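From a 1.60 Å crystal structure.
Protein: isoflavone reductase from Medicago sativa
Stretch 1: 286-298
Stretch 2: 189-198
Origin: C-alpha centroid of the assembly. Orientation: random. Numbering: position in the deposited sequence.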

# COMPACT_ATOMS: atom_id res chain seq x y z
N GLU A 286 -1.05 10.64 -11.95
CA GLU A 286 -2.30 10.51 -11.21
C GLU A 286 -3.01 9.29 -11.81
O GLU A 286 -3.46 9.32 -12.96
CB GLU A 286 -3.16 11.76 -11.40
CG GLU A 286 -4.39 11.83 -10.51
CD GLU A 286 -4.04 12.13 -9.07
OE1 GLU A 286 -4.32 11.29 -8.19
OE2 GLU A 286 -3.48 13.22 -8.82
N ALA A 287 -3.10 8.21 -11.04
CA ALA A 287 -3.71 6.98 -11.54
C ALA A 287 -5.09 7.15 -12.17
O ALA A 287 -5.36 6.57 -13.22
CB ALA A 287 -3.78 5.95 -10.44
N SER A 288 -5.96 7.94 -11.55
CA SER A 288 -7.30 8.13 -12.10
C SER A 288 -7.28 8.79 -13.48
O SER A 288 -8.20 8.61 -14.27
CB SER A 288 -8.16 8.96 -11.13
OG SER A 288 -7.60 10.24 -10.92
N GLU A 289 -6.22 9.55 -13.77
CA GLU A 289 -6.10 10.24 -15.05
C GLU A 289 -5.40 9.38 -16.09
O GLU A 289 -5.74 9.40 -17.28
CB GLU A 289 -5.32 11.55 -14.89
CG GLU A 289 -5.96 12.54 -13.94
CD GLU A 289 -7.31 13.03 -14.43
OE1 GLU A 289 -7.37 13.58 -15.55
OE2 GLU A 289 -8.30 12.87 -13.69
N ALA A 290 -4.40 8.61 -15.65
CA ALA A 290 -3.64 7.76 -16.55
C ALA A 290 -4.36 6.47 -16.90
O ALA A 290 -4.22 5.96 -18.02
CB ALA A 290 -2.28 7.44 -15.93
N TYR A 291 -5.12 5.94 -15.95
CA TYR A 291 -5.82 4.68 -16.16
C TYR A 291 -7.31 4.79 -15.83
O TYR A 291 -7.82 4.04 -14.99
CB TYR A 291 -5.18 3.60 -15.28
CG TYR A 291 -3.66 3.70 -15.21
CD1 TYR A 291 -2.89 3.57 -16.36
CD2 TYR A 291 -3.01 3.95 -14.00
CE1 TYR A 291 -1.50 3.67 -16.31
CE2 TYR A 291 -1.62 4.06 -13.94
CZ TYR A 291 -0.87 3.92 -15.10
OH TYR A 291 0.50 4.03 -15.07
N PRO A 292 -8.03 5.69 -16.51
CA PRO A 292 -9.47 5.88 -16.26
C PRO A 292 -10.34 4.67 -16.56
O PRO A 292 -11.47 4.58 -16.10
CB PRO A 292 -9.81 7.08 -17.15
CG PRO A 292 -8.89 6.88 -18.32
CD PRO A 292 -7.58 6.52 -17.64
N ASP A 293 -9.80 3.73 -17.33
CA ASP A 293 -10.54 2.52 -17.70
C ASP A 293 -10.65 1.50 -16.57
O ASP A 293 -11.48 0.60 -16.63
CB ASP A 293 -9.87 1.86 -18.89
CG ASP A 293 -8.43 1.51 -18.61
OD1 ASP A 293 -8.13 0.31 -18.47
OD2 ASP A 293 -7.60 2.43 -18.51
N VAL A 294 -9.82 1.63 -15.54
CA VAL A 294 -9.88 0.68 -14.44
C VAL A 294 -11.15 0.92 -13.61
O VAL A 294 -11.33 2.00 -13.04
CB VAL A 294 -8.64 0.78 -13.53
CG1 VAL A 294 -8.77 -0.15 -12.34
CG2 VAL A 294 -7.39 0.43 -14.33
N THR A 295 -12.03 -0.08 -13.56
CA THR A 295 -13.27 0.05 -12.80
C THR A 295 -13.03 -0.33 -11.34
O THR A 295 -13.07 -1.50 -10.98
CB THR A 295 -14.38 -0.84 -13.37
OG1 THR A 295 -14.46 -0.66 -14.79
CG2 THR A 295 -15.73 -0.47 -12.75
N TYR A 296 -12.80 0.67 -10.51
CA TYR A 296 -12.51 0.43 -9.10
C TYR A 296 -13.73 0.23 -8.21
O TYR A 296 -14.83 0.71 -8.51
CB TYR A 296 -11.66 1.57 -8.54
CG TYR A 296 -12.31 2.93 -8.59
CD1 TYR A 296 -12.19 3.75 -9.72
CD2 TYR A 296 -13.04 3.42 -7.51
CE1 TYR A 296 -12.78 5.02 -9.76
CE2 TYR A 296 -13.63 4.67 -7.54
CZ TYR A 296 -13.49 5.47 -8.66
OH TYR A 296 -14.07 6.71 -8.67
N THR A 297 -13.53 -0.49 -7.11
CA THR A 297 -14.58 -0.73 -6.13
C THR A 297 -14.73 0.55 -5.32
O THR A 297 -13.75 1.10 -4.81
CB THR A 297 -14.19 -1.89 -5.18
OG1 THR A 297 -14.15 -3.12 -5.91
CG2 THR A 297 -15.20 -2.00 -4.05
N THR A 298 -15.95 1.06 -5.22
CA THR A 298 -16.17 2.29 -4.47
C THR A 298 -16.22 2.06 -2.97
O THR A 298 -16.41 0.94 -2.50
CB THR A 298 -17.48 2.98 -4.90
OG1 THR A 298 -18.58 2.13 -4.57
CG2 THR A 298 -17.47 3.23 -6.41
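Stretch 2 189-198: VTEADVGTFT

How the start of a helix can be moored to an irregular segment far away in sequence is well illustrated by residues 189–198 of isoflavone reductase. After extended Val189, Thr190 forms the N-cap of a helix running from Glu191 through Thr198 and beyond. Its partner is mostly loop: a short helix, 287–290, leads into a type I turn from Tyr291 to Val294 and then an extended run to Thr298. The two stretches pair in opposite order by their CA atoms, Ala287 lying nearest Phe197, Tyr296 nearest Asp193 and Thr297 nearest Thr190.

The polar end is organized by two side chains. Thr190 adopts the p rotamer (chi1 68°), in which OG1 accepts from Asp193 N at 3.1 Å and caps the helix, while its CG2 lies 3.7 Å from Thr297 CB. Asp193, in the m rotamer, points toward the loop, and its OD1 accepts the sole direct hydrogen bond between the stretches, from Thr297 N at 2.7 Å and nearly linear. A water reinforces this junction, donating to Asp193 OD1 and Thr297 O (both 2.7 Å) and accepting from Thr190 N (3.0 Å). A second water, 2.7 Å from both Thr190 OG1 and Thr297 OG1, links the two hydroxyls.

One turn along the helix, the contact becomes apolar. The CA-to-CB bond of Phe197 points sideways, but with chi1 at -77° (m) the ring reaches back to the loop and becomes the most extensively covered residue of the contact. Val294, in the t rotamer, brings CG1 to 3.4 Å from Phe197 CZ and 4.0 Å from Thr196 CG2. Farther round the ring, Phe197 CD2 lies 4.1 Å from both Ala287 CB and Tyr291 CD2. Tyr296 contributes mainly its base: CB approaches Asp193 OD1 at 3.3 Å, whereas the p rotamer leads its phenol away, to be hydrogen-bonded elsewhere in the structure.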

# COMPACT_ATOMS: atom_id res chain seq x y z
N VAL A 189 -8.88 2.84 -1.22
CA VAL A 189 -8.80 1.89 -2.33
C VAL A 189 -8.71 0.47 -1.76
O VAL A 189 -8.06 0.25 -0.74
CB VAL A 189 -7.56 2.20 -3.22
CG1 VAL A 189 -6.28 2.10 -2.40
CG2 VAL A 189 -7.51 1.25 -4.41
N THR A 190 -9.35 -0.49 -2.41
CA THR A 190 -9.30 -1.87 -1.92
C THR A 190 -7.94 -2.48 -2.24
O THR A 190 -7.25 -2.03 -3.16
CB THR A 190 -10.39 -2.76 -2.55
OG1 THR A 190 -10.12 -2.94 -3.95
CG2 THR A 190 -11.76 -2.12 -2.39
N GLU A 191 -7.56 -3.51 -1.50
CA GLU A 191 -6.28 -4.18 -1.73
C GLU A 191 -6.27 -4.77 -3.14
O GLU A 191 -5.26 -4.69 -3.84
CB GLU A 191 -6.04 -5.29 -0.71
CG GLU A 191 -5.88 -4.82 0.74
CD GLU A 191 -7.17 -4.31 1.35
OE1 GLU A 191 -8.22 -4.92 1.09
OE2 GLU A 191 -7.13 -3.31 2.09
N ALA A 192 -7.38 -5.35 -3.56
CA ALA A 192 -7.46 -5.94 -4.89
C ALA A 192 -7.17 -4.89 -5.96
O ALA A 192 -6.40 -5.14 -6.89
CB ALA A 192 -8.86 -6.54 -5.11
N ASP A 193 -7.77 -3.72 -5.82
CA ASP A 193 -7.57 -2.64 -6.78
C ASP A 193 -6.14 -2.11 -6.76
O ASP A 193 -5.62 -1.70 -7.79
CB ASP A 193 -8.57 -1.51 -6.53
CG ASP A 193 -9.97 -1.85 -7.01
OD1 ASP A 193 -10.91 -1.09 -6.69
OD2 ASP A 193 -10.14 -2.88 -7.70
N VAL A 194 -5.51 -2.12 -5.59
CA VAL A 194 -4.12 -1.67 -5.54
C VAL A 194 -3.31 -2.64 -6.39
O VAL A 194 -2.37 -2.23 -7.08
CB VAL A 194 -3.60 -1.63 -4.09
CG1 VAL A 194 -2.08 -1.43 -4.08
CG2 VAL A 194 -4.27 -0.49 -3.34
N GLY A 195 -3.67 -3.92 -6.35
CA GLY A 195 -2.95 -4.88 -7.17
C GLY A 195 -3.10 -4.51 -8.64
O GLY A 195 -2.13 -4.46 -9.40
N THR A 196 -4.33 -4.24 -9.04
CA THR A 196 -4.59 -3.88 -10.42
C THR A 196 -3.83 -2.64 -10.89
O THR A 196 -3.20 -2.66 -11.95
CB THR A 196 -6.09 -3.69 -10.63
OG1 THR A 196 -6.76 -4.90 -10.28
CG2 THR A 196 -6.40 -3.35 -12.09
N PHE A 197 -3.86 -1.58 -10.10
CA PHE A 197 -3.16 -0.35 -10.46
C PHE A 197 -1.64 -0.51 -10.43
O PHE A 197 -0.93 0.13 -11.20
CB PHE A 197 -3.57 0.80 -9.54
CG PHE A 197 -4.92 1.38 -9.87
CD1 PHE A 197 -6.01 1.16 -9.04
CD2 PHE A 197 -5.09 2.12 -11.03
CE1 PHE A 197 -7.25 1.69 -9.36
CE2 PHE A 197 -6.33 2.66 -11.36
CZ PHE A 197 -7.41 2.44 -10.52
N THR A 198 -1.14 -1.36 -9.54
CA THR A 198 0.30 -1.56 -9.47
C THR A 198 0.80 -2.21 -10.76
O THR A 198 1.83 -1.82 -11.29
CB THR A 198 0.68 -2.46 -8.27
OG1 THR A 198 0.28 -1.82 -7.06
CG2 THR A 198 2.18 -2.71 -8.23
O HOH W 1 -11.07 0.62 -4.59
O HOH W 2 -12.01 -4.53 -5.03
O HOH W 3 -12.65 -3.41 -8.46